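Local structure of SPbeta prophage-derived uncharacterized protein YorR (Bacillus subtilis, 3KB2) at residues K44-F49 with E82-F87; V69-K72 with D76-I79. The protein is uncharacterised, but binds guanosine-3'-monophosphate-5'-diphosphate and may be a kinase of the dTMP kinase type. All coordinates share one frame; numbering follows the deposited sequence.

Interaction 1 (K44-F49 with E82-F87)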
ATOM      1  N   LYS A  44       2.096 -17.122  15.139  1.00 19.10           N
ATOM      2  CA  LYS A  44       0.807 -17.186  14.467  1.00 22.08           C
ATOM      3  C   LYS A  44       1.062 -17.388  12.970  1.00 27.90           C
ATOM      4  O   LYS A  44       0.380 -18.188  12.323  1.00 23.86           O
ATOM      5  CB  LYS A  44       0.007 -15.885  14.647  1.00 28.13           C
ATOM      6  CG  LYS A  44      -0.383 -15.490  16.075  1.00 34.84           C
ATOM      7  CD  LYS A  44      -1.464 -16.376  16.662  1.00 36.06           C
ATOM      8  CE  LYS A  44      -1.813 -15.961  18.089  1.00 34.83           C
ATOM      9  NZ  LYS A  44      -2.798 -16.910  18.692  1.00 32.78           N
ATOM     10  N   LEU A  45       2.048 -16.663  12.428  1.00 20.65           N
ATOM     11  CA  LEU A  45       2.387 -16.726  11.000  1.00 21.96           C
ATOM     12  C   LEU A  45       2.762 -18.125  10.555  1.00 13.61           C
ATOM     13  O   LEU A  45       2.170 -18.676   9.629  1.00 18.57           O
ATOM     14  CB  LEU A  45       3.548 -15.770  10.672  1.00 18.72           C
ATOM     15  CG  LEU A  45       4.029 -15.655   9.218  1.00 16.32           C
ATOM     16  CD1 LEU A  45       2.970 -15.005   8.345  1.00 18.65           C
ATOM     17  CD2 LEU A  45       5.304 -14.828   9.182  1.00 14.71           C
ATOM     18  N   PHE A  46       3.752 -18.692  11.223  1.00 11.97           N
ATOM     19  CA  PHE A  46       4.230 -20.027  10.899  1.00 23.60           C
ATOM     20  C   PHE A  46       3.145 -21.090  11.037  1.00 22.69           C
ATOM     21  O   PHE A  46       3.025 -21.987  10.197  1.00 15.24           O
ATOM     22  CB  PHE A  46       5.410 -20.388  11.796  1.00 20.63           C
ATOM     23  CG  PHE A  46       5.968 -21.745  11.527  1.00 22.60           C
ATOM     24  CD1 PHE A  46       6.567 -22.034  10.301  1.00 21.82           C
ATOM     25  CD2 PHE A  46       5.880 -22.745  12.487  1.00 20.17           C
ATOM     26  CE1 PHE A  46       7.067 -23.304  10.037  1.00 27.94           C
ATOM     27  CE2 PHE A  46       6.377 -24.017  12.233  1.00 26.28           C
ATOM     28  CZ  PHE A  46       6.971 -24.302  11.009  1.00 23.97           C
ATOM     29  N   GLU A  47       2.364 -20.986  12.106  1.00 20.11           N
ATOM     30  CA  GLU A  47       1.283 -21.929  12.362  1.00 23.21           C
ATOM     31  C   GLU A  47       0.318 -21.997  11.158  1.00 19.41           C
ATOM     32  O   GLU A  47      -0.041 -23.083  10.683  1.00 22.11           O
ATOM     33  CB  GLU A  47       0.541 -21.504  13.632  1.00 25.33           C
ATOM     34  CG  GLU A  47      -0.664 -22.354  13.983  1.00 48.41           C
ATOM     35  CD  GLU A  47      -1.436 -21.805  15.180  1.00 60.94           C
ATOM     36  OE1 GLU A  47      -1.957 -20.665  15.088  1.00 65.81           O
ATOM     37  OE2 GLU A  47      -1.517 -22.514  16.213  1.00 57.74           O
ATOM     38  N   HIS A  48      -0.081 -20.836  10.658  1.00 12.60           N
ATOM     39  CA  HIS A  48      -0.986 -20.773   9.522  1.00 13.69           C
ATOM     40  C   HIS A  48      -0.385 -21.375   8.248  1.00 16.79           C
ATOM     41  O   HIS A  48      -1.060 -22.112   7.522  1.00 13.57           O
ATOM     42  CB  HIS A  48      -1.386 -19.329   9.249  1.00 16.42           C
ATOM     43  CG  HIS A  48      -2.472 -19.200   8.232  1.00 23.16           C
ATOM     44  ND1 HIS A  48      -3.757 -19.638   8.462  1.00 28.20           N
ATOM     45  CD2 HIS A  48      -2.449 -18.754   6.952  1.00 28.15           C
ATOM     46  CE1 HIS A  48      -4.481 -19.472   7.367  1.00 23.70           C
ATOM     47  NE2 HIS A  48      -3.709 -18.938   6.438  1.00 33.70           N
ATOM     48  N   PHE A  49       0.880 -21.057   7.975  1.00 15.45           N
ATOM     49  CA  PHE A  49       1.542 -21.570   6.787  1.00  7.78           C
ATOM     50  C   PHE A  49       1.709 -23.069   6.872  1.00 13.83           C
ATOM     51  O   PHE A  49       1.602 -23.774   5.871  1.00 20.07           O
ATOM     52  CB  PHE A  49       2.911 -20.913   6.593  1.00 17.41           C
ATOM     53  CG  PHE A  49       2.843 -19.540   5.997  1.00 19.86           C
ATOM     54  CD1 PHE A  49       1.942 -19.261   4.975  1.00 24.14           C
ATOM     55  CD2 PHE A  49       3.685 -18.529   6.442  1.00 24.83           C
ATOM     56  CE1 PHE A  49       1.879 -17.998   4.401  1.00 28.91           C
ATOM     57  CE2 PHE A  49       3.633 -17.256   5.876  1.00 20.87           C
ATOM     58  CZ  PHE A  49       2.727 -16.990   4.853  1.00 19.71           C
ATOM     59  N   GLU A  82      14.604 -18.611   8.004  1.00 25.26           N
ATOM     60  CA  GLU A  82      15.179 -19.515   7.020  1.00 27.19           C
ATOM     61  C   GLU A  82      14.773 -20.944   7.332  1.00 18.92           C
ATOM     62  O   GLU A  82      14.372 -21.695   6.450  1.00 18.59           O
ATOM     63  CB  GLU A  82      16.707 -19.426   7.038  1.00 36.40           C
ATOM     64  CG  GLU A  82      17.275 -18.101   6.562  1.00 50.31           C
ATOM     65  CD  GLU A  82      18.796 -18.089   6.556  1.00 63.48           C
ATOM     66  OE1 GLU A  82      19.404 -18.149   7.657  1.00 62.53           O
ATOM     67  OE2 GLU A  82      19.387 -18.024   5.448  1.00 66.06           O
ATOM     68  N   ARG A  83      14.878 -21.308   8.601  1.00 13.75           N
ATOM     69  CA  ARG A  83      14.547 -22.651   9.020  1.00 16.25           C
ATOM     70  C   ARG A  83      13.083 -22.995   8.762  1.00 17.08           C
ATOM     71  O   ARG A  83      12.785 -24.057   8.230  1.00 23.74           O
ATOM     72  CB  ARG A  83      14.893 -22.834  10.502  1.00 20.50           C
ATOM     73  CG  ARG A  83      14.735 -24.252  11.015  1.00 23.03           C
ATOM     74  CD  ARG A  83      14.906 -24.313  12.528  1.00 23.70           C
ATOM     75  NE  ARG A  83      14.633 -25.648  13.064  1.00 24.62           N
ATOM     76  CZ  ARG A  83      14.511 -25.925  14.362  1.00 25.68           C
ATOM     77  NH1 ARG A  83      14.255 -27.167  14.752  1.00 12.60           N
ATOM     78  NH2 ARG A  83      14.635 -24.958  15.268  1.00 22.13           N
ATOM     79  N   GLN A  84      12.165 -22.103   9.121  1.00 25.52           N
ATOM     80  CA  GLN A  84      10.745 -22.380   8.910  1.00 16.67           C
ATOM     81  C   GLN A  84      10.440 -22.526   7.416  1.00 27.03           C
ATOM     82  O   GLN A  84       9.778 -23.483   7.003  1.00 21.91           O
ATOM     83  CB  GLN A  84       9.893 -21.265   9.523  1.00 17.58           C
ATOM     84  CG  GLN A  84      10.201 -21.041  10.991  1.00 21.61           C
ATOM     85  CD  GLN A  84       9.456 -19.870  11.596  1.00 21.19           C
ATOM     86  OE1 GLN A  84       9.423 -18.775  11.030  1.00 30.77           O
ATOM     87  NE2 GLN A  84       8.865 -20.090  12.767  1.00 14.48           N
ATOM     88  N   LEU A  85      10.935 -21.587   6.610  1.00 16.64           N
ATOM     89  CA  LEU A  85      10.712 -21.629   5.172  1.00 21.57           C
ATOM     90  C   LEU A  85      11.198 -22.963   4.626  1.00 23.08           C
ATOM     91  O   LEU A  85      10.511 -23.624   3.857  1.00 24.44           O
ATOM     92  CB  LEU A  85      11.464 -20.493   4.473  1.00 20.87           C
ATOM     93  CG  LEU A  85      11.468 -20.569   2.939  1.00 18.90           C
ATOM     94  CD1 LEU A  85      10.050 -20.433   2.422  1.00 14.22           C
ATOM     95  CD2 LEU A  85      12.355 -19.470   2.361  1.00 16.91           C
ATOM     96  N   ARG A  86      12.395 -23.353   5.030  1.00 22.22           N
ATOM     97  CA  ARG A  86      12.976 -24.602   4.581  1.00 22.36           C
ATOM     98  C   ARG A  86      12.102 -25.776   5.033  1.00 19.01           C
ATOM     99  O   ARG A  86      11.941 -26.754   4.316  1.00 22.07           O
ATOM    100  CB  ARG A  86      14.389 -24.703   5.149  1.00 26.98           C
ATOM    101  CG  ARG A  86      15.170 -25.929   4.774  1.00 35.19           C
ATOM    102  CD  ARG A  86      16.617 -25.772   5.219  1.00 43.31           C
ATOM    103  NE  ARG A  86      16.737 -25.503   6.652  1.00 46.10           N
ATOM    104  CZ  ARG A  86      17.321 -24.422   7.167  1.00 48.48           C
ATOM    105  NH1 ARG A  86      17.840 -23.496   6.370  1.00 45.21           N
ATOM    106  NH2 ARG A  86      17.398 -24.272   8.482  1.00 39.43           N
ATOM    107  N   PHE A  87      11.522 -25.667   6.219  1.00 21.87           N
ATOM    108  CA  PHE A  87      10.665 -26.725   6.741  1.00 21.93           C
ATOM    109  C   PHE A  87       9.410 -26.872   5.883  1.00 15.50           C
ATOM    110  O   PHE A  87       9.020 -27.977   5.526  1.00 22.33           O
ATOM    111  CB  PHE A  87      10.299 -26.409   8.196  1.00 15.80           C
ATOM    112  CG  PHE A  87       9.349 -27.385   8.820  1.00 17.15           C
ATOM    113  CD1 PHE A  87       7.979 -27.179   8.753  1.00 18.48           C
ATOM    114  CD2 PHE A  87       9.825 -28.507   9.484  1.00 21.04           C
ATOM    115  CE1 PHE A  87       7.092 -28.077   9.342  1.00 28.79           C
ATOM    116  CE2 PHE A  87       8.946 -29.412  10.077  1.00 29.09           C
ATOM    117  CZ  PHE A  87       7.575 -29.195  10.006  1.00 26.92           C
TER

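Interaction 2 (V69-K72 with D76-I79)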
ATOM      1  N   VAL A  69       8.801 -11.167   0.658  1.00 17.97           N
ATOM      2  CA  VAL A  69       8.863  -9.896  -0.071  1.00 15.13           C
ATOM      3  C   VAL A  69       8.304  -8.740   0.761  1.00 22.45           C
ATOM      4  O   VAL A  69       9.008  -7.763   1.053  1.00 20.90           O
ATOM      5  CB  VAL A  69       8.056  -9.993  -1.414  1.00 15.07           C
ATOM      6  CG1 VAL A  69       7.883  -8.614  -2.064  1.00  3.88           C
ATOM      7  CG2 VAL A  69       8.767 -10.941  -2.368  1.00 10.72           C
ATOM      8  N   TYR A  70       7.040  -8.869   1.160  1.00 22.56           N
ATOM      9  CA  TYR A  70       6.364  -7.828   1.921  1.00 22.39           C
ATOM     10  C   TYR A  70       6.853  -7.593   3.339  1.00 26.03           C
ATOM     11  O   TYR A  70       6.528  -6.569   3.945  1.00 23.95           O
ATOM     12  CB  TYR A  70       4.854  -8.088   1.906  1.00 24.51           C
ATOM     13  CG  TYR A  70       4.264  -7.952   0.519  1.00 34.16           C
ATOM     14  CD1 TYR A  70       4.334  -6.739  -0.169  1.00 27.97           C
ATOM     15  CD2 TYR A  70       3.679  -9.044  -0.129  1.00 28.95           C
ATOM     16  CE1 TYR A  70       3.844  -6.613  -1.468  1.00 40.85           C
ATOM     17  CE2 TYR A  70       3.182  -8.926  -1.433  1.00 38.17           C
ATOM     18  CZ  TYR A  70       3.271  -7.709  -2.095  1.00 34.74           C
ATOM     19  OH  TYR A  70       2.809  -7.588  -3.388  1.00 40.19           O
ATOM     20  N   ALA A  71       7.638  -8.530   3.865  1.00 22.54           N
ATOM     21  CA  ALA A  71       8.174  -8.391   5.211  1.00 25.14           C
ATOM     22  C   ALA A  71       9.306  -7.362   5.184  1.00 27.03           C
ATOM     23  O   ALA A  71       9.664  -6.780   6.208  1.00 18.43           O
ATOM     24  CB  ALA A  71       8.686  -9.730   5.714  1.00 24.28           C
ATOM     25  N   LYS A  72       9.859  -7.138   3.999  1.00 24.28           N
ATOM     26  CA  LYS A  72      10.934  -6.179   3.844  1.00 24.28           C
ATOM     27  C   LYS A  72      10.376  -4.797   3.497  1.00 26.90           C
ATOM     28  O   LYS A  72      11.136  -3.843   3.315  1.00 29.49           O
ATOM     29  CB  LYS A  72      11.893  -6.638   2.744  1.00 26.46           C
ATOM     30  CG  LYS A  72      12.476  -8.025   2.950  1.00 32.87           C
ATOM     31  CD  LYS A  72      13.323  -8.100   4.205  1.00 37.62           C
ATOM     32  CE  LYS A  72      13.868  -9.506   4.413  1.00 45.58           C
ATOM     33  NZ  LYS A  72      14.547  -9.648   5.730  1.00 46.54           N
ATOM     34  N   ASP A  76       6.175  -4.036  11.574  1.00 24.88           N
ATOM     35  CA  ASP A  76       5.345  -4.916  12.387  1.00 28.79           C
ATOM     36  C   ASP A  76       4.692  -5.958  11.477  1.00 31.57           C
ATOM     37  O   ASP A  76       3.504  -6.266  11.606  1.00 30.82           O
ATOM     38  CB  ASP A  76       4.268  -4.116  13.131  1.00 34.95           C
ATOM     39  CG  ASP A  76       4.853  -3.060  14.073  1.00 46.55           C
ATOM     40  OD1 ASP A  76       5.789  -3.378  14.844  1.00 36.37           O
ATOM     41  OD2 ASP A  76       4.364  -1.905  14.053  1.00 46.51           O
ATOM     42  N   TYR A  77       5.487  -6.485  10.548  1.00 31.32           N
ATOM     43  CA  TYR A  77       5.027  -7.479   9.586  1.00 19.61           C
ATOM     44  C   TYR A  77       5.942  -8.692   9.674  1.00 23.16           C
ATOM     45  O   TYR A  77       7.025  -8.702   9.092  1.00 19.33           O
ATOM     46  CB  TYR A  77       5.077  -6.878   8.178  1.00 12.07           C
ATOM     47  CG  TYR A  77       4.454  -7.732   7.104  1.00 18.83           C
ATOM     48  CD1 TYR A  77       5.045  -8.928   6.702  1.00 21.80           C
ATOM     49  CD2 TYR A  77       3.271  -7.337   6.476  1.00 15.58           C
ATOM     50  CE1 TYR A  77       4.478  -9.706   5.699  1.00 25.05           C
ATOM     51  CE2 TYR A  77       2.698  -8.108   5.474  1.00 21.29           C
ATOM     52  CZ  TYR A  77       3.308  -9.291   5.090  1.00 24.50           C
ATOM     53  OH  TYR A  77       2.752 -10.056   4.094  1.00 35.02           O
ATOM     54  N   SER A  78       5.491  -9.718  10.391  1.00 14.60           N
ATOM     55  CA  SER A  78       6.275 -10.936  10.582  1.00 16.49           C
ATOM     56  C   SER A  78       6.740 -11.639   9.316  1.00 17.52           C
ATOM     57  O   SER A  78       6.051 -11.659   8.296  1.00 15.98           O
ATOM     58  CB  SER A  78       5.491 -11.939  11.426  1.00 15.98           C
ATOM     59  OG  SER A  78       5.217 -11.401  12.702  1.00 37.53           O
ATOM     60  N   ILE A  79       7.917 -12.240   9.410  1.00 17.52           N
ATOM     61  CA  ILE A  79       8.494 -12.966   8.296  1.00 18.87           C
ATOM     62  C   ILE A  79       8.938 -14.347   8.739  1.00 18.97           C
ATOM     63  O   ILE A  79       9.316 -14.549   9.890  1.00 22.12           O
ATOM     64  CB  ILE A  79       9.712 -12.218   7.704  1.00 21.36           C
ATOM     65  CG1 ILE A  79      10.248 -12.977   6.495  1.00 18.59           C
ATOM     66  CG2 ILE A  79      10.832 -12.113   8.732  1.00 17.77           C
ATOM     67  CD1 ILE A  79      11.172 -12.129   5.648  1.00 25.60           C
TER

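Interaction 1 (K44-F49 with E82-F87)
Phe-46 reaches Gln-84 and Phe-87 because its CG stands anti to the backbone N (chi1 -180°), which carries the ring off helix 42-52 toward helix 82-92. On the facing helix Gln-84 turns its CG anti to the carbonyl carbon instead, and its extended chain runs back across the ring of Phe-46. CB of Gln-84 comes within 3.5 Å of CD1 of Phe-46, while Gln-84 CG makes a CH-pi contact over one ring face, 4.2 Å from the centroid. The amide continues toward the base of the ring, with Gln-84 NE2 at 3.6 Å from CG of Phe-46, and lies almost parallel to the ring, the planes only 7° apart. Glutamine suits this place: its methylenes serve the aromatic face, and its polar end is held by hydrogen bonds from NE2 to Asn-42 OD1 and from Thr-81 N to OE1.

Phe-87 meets the far end of the same ring. Its CD1 lies 3.8 Å from CZ of Phe-46, near the plane of the Phe-46 ring, and the two rings are inclined at 61°. Phenylalanine suits position 46 because its flat ring spans to the facing helix; Phe-87 adds another apolar ring at the exposed border. Between these two segments the helices therefore meet through dispersion and CH-pi contacts around one phenylalanine, while the hydrogen bonds that fix the glutamine amide keep its flat group aligned with the ring.

Interaction 2 (V69-K72 with D76-I79)
Ala-71 and Ile-79 make the closest of the apolar contacts, with CB of Ala-71 3.3 Å from CB of Ile-79, a separation so short that its exact value is doubtful at this resolution. CD1 of Ile-79 also lies near this methyl, at 3.5 Å from Ala-71 CB. Ile-79 has CG1 anti to its backbone N (chi1 -177°), and its CB-CG1-CD1 branch runs along the methyl to Lys-72, where CD1 lies 4.0 Å from CE of the lysine. A small residue suits position 71, since the chain after helix 64-70 returns close beside it, the CA atoms of Ala-71 and Tyr-77 being 5.5 Å apart. Lys-72 lends the aliphatic part of its bent chain to the isoleucine at the exposed border of the contact.

The contacts of the Tyr-77 ring are of a second kind. It is laid against the backbone of Tyr-70 and Ala-71, with its CD1 3.5 Å from CA of Ala-71. One face of this ring receives the carbonyl O of Tyr-70, which stands 3.8 Å above the plane and over its centre. Farther out, OH of Tyr-77 lies 3.6 Å from CB of Tyr-70. The ring of Tyr-70 itself leads away toward Tyr-132 of helix 122-137, and its side chain is about 8 Å from the bound guanosine nucleotide.

Within 69-72, Lys-72 N donates to Val-69 O. Ala-71 O has a weak hydrogen bond from Lys-75 NZ of the second subunit, and Ser-78 is hydrogen-bonded through its backbone to Ala-38. Polar bonds thus hold the returning loop to other parts of the chain, whereas 69-72 and 76-79 meet each other by dispersion, a broad tyrosine ring laid over the 70-71 peptide and an isoleucine branch alongside a methyl.

In the fold
From the N terminus, the chain leaves 44-49 on helix 42-52, crosses strand 58-61 and reaches 69-72, which begins on helix 64-70. Interaction 2 closes a short loop, with three residues between its segments, as 76-79 folds back on 69-72. The chain then enters helix 82-92, whose first turns return to 44-49 and close the much longer loop of interaction 1. Interaction 2 is therefore nested within interaction 1. Their centres are 13 Å apart, and they touch directly: Leu-45 CD2 packs 3.4 Å from Ser-78 O. Together they tie helices 42-52, 64-70 and 82-92, with the connecting loop, into one side of this P-loop kinase-like parallel-sheet fold.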